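Local coordinates for avirulence protein (Pseudomonas syringae, PDB 4B6X) that is a type III secreted effector, processed in planta, whose C-terminal coiled-coil domain probably takes part in triggering plant immunity, at residues P54-I57 and A58-S61. Sequence-based numbering, arbitrary orientation.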
loop_
_atom_site.group_PDB
_atom_site.type_symbol
_atom_site.label_atom_id
_atom_site.label_comp_id
_atom_site.label_asym_id
_atom_site.label_seq_id
_atom_site.Cartn_x
_atom_site.Cartn_y
_atom_site.Cartn_z
ATOM N N PRO A 54 20.029 -13.629 -0.632
ATOM C CA PRO A 54 18.811 -14.440 -0.768
ATOM C C PRO A 54 17.866 -14.386 0.438
ATOM O O PRO A 54 16.667 -14.336 0.244
ATOM C CB PRO A 54 19.334 -15.874 -0.985
ATOM C CG PRO A 54 20.780 -15.736 -1.336
ATOM C CD PRO A 54 21.264 -14.440 -0.760
ATOM N N ALA A 55 18.394 -14.387 1.654
ATOM C CA ALA A 55 17.551 -14.331 2.864
ATOM C C ALA A 55 16.694 -13.038 2.923
ATOM O O ALA A 55 15.535 -13.065 3.337
ATOM C CB ALA A 55 18.419 -14.446 4.143
ATOM N N GLU A 56 17.304 -11.903 2.581
ATOM C CA GLU A 56 16.612 -10.624 2.699
ATOM C C GLU A 56 15.677 -10.454 1.524
ATOM O O GLU A 56 14.630 -9.869 1.658
ATOM C CB GLU A 56 17.596 -9.449 2.835
ATOM C CG GLU A 56 16.926 -8.090 3.299
ATOM C CD GLU A 56 16.269 -8.180 4.691
ATOM O OE1 GLU A 56 16.987 -8.120 5.695
ATOM O OE2 GLU A 56 15.034 -8.321 4.783
ATOM N N ILE A 57 16.033 -10.998 0.372
ATOM C CA ILE A 57 15.140 -10.991 -0.763
ATOM C C ILE A 57 13.834 -11.698 -0.399
ATOM O O ILE A 57 12.750 -11.146 -0.617
ATOM C CB ILE A 57 15.775 -11.625 -2.007
ATOM C CG1 ILE A 57 16.826 -10.685 -2.613
ATOM C CG2 ILE A 57 14.768 -11.912 -3.065
ATOM C CD1 ILE A 57 17.653 -11.371 -3.726
ATOM N N ALA A 58 13.935 -12.882 0.196
ATOM C CA ALA A 58 12.756 -13.639 0.576
ATOM C C ALA A 58 11.994 -12.935 1.697
ATOM O O ALA A 58 10.764 -12.937 1.698
ATOM C CB ALA A 58 13.137 -15.095 0.986
ATOM N N ASN A 59 12.709 -12.360 2.660
ATOM C CA ASN A 59 12.069 -11.686 3.805
ATOM C C ASN A 59 11.258 -10.476 3.353
ATOM O O ASN A 59 10.118 -10.310 3.741
ATOM C CB ASN A 59 13.104 -11.238 4.838
ATOM C CG ASN A 59 12.493 -10.404 5.959
ATOM O OD1 ASN A 59 11.467 -10.787 6.537
ATOM N ND2 ASN A 59 13.133 -9.267 6.297
ATOM N N THR A 60 11.862 -9.674 2.485
ATOM C CA THR A 60 11.311 -8.397 2.102
ATOM C C THR A 60 10.234 -8.562 1.052
ATOM O O THR A 60 9.196 -7.912 1.115
ATOM C CB THR A 60 12.445 -7.473 1.603
ATOM O OG1 THR A 60 13.320 -7.187 2.709
ATOM C CG2 THR A 60 11.905 -6.160 1.059
ATOM N N SER A 61 10.454 -9.456 0.098
ATOM C CA SER A 61 9.439 -9.725 -0.883
ATOM C C SER A 61 8.146 -10.300 -0.296
ATOM O O SER A 61 7.057 -9.962 -0.772
ATOM C CB SER A 61 9.967 -10.643 -1.971
ATOM O OG SER A 61 9.037 -10.698 -3.037
#
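Glu56 reaches forward along its own helix to Asn59 and Thr60, three and four residues on, and one carboxylate oxygen makes both bonds. Traced outward, its CB leads away from the following turn; CG then lies anti to the backbone N (chi1 -167°), and a bend at chi2 (62°) brings the carboxylate back toward Asn59 and Thr60. CG comes to 3.8 Å from Thr60 OG1, and CD stands 3.7 Å from Asn59 ND2. OE1 stays farther off, 4.1 Å from Asn59 ND2, and OE2 does the bonding. It accepts from Asn59 ND2 at 2.6 Å on its syn side, an almost straight bond lying close to the amide plane, although carboxylate and amide are themselves turned 57° apart. The anti side of OE2 takes the hydroxyl of Thr60, with OG1 2.9 Å away and further out of the carboxylate plane. Both bonds belong to the first turns of helix 54-89, the second arm of an antiparallel helical hairpin, just after the link from helix 25-50. The backbone keeps regular alpha-helical i to i+4 bonding: Thr60 N meets Glu56 O at 2.9 Å, and Ala58, Asn59 and Ser61 bond likewise to Pro54, Ala55 and Ile57. At the helix start, Asn53 OD1 accepts a hydrogen bond from the backbone N of Glu56. Thr60, the buried member, packs on Leu45 of helix 25-50, while Ile57 rests on Ala48 and Ile49.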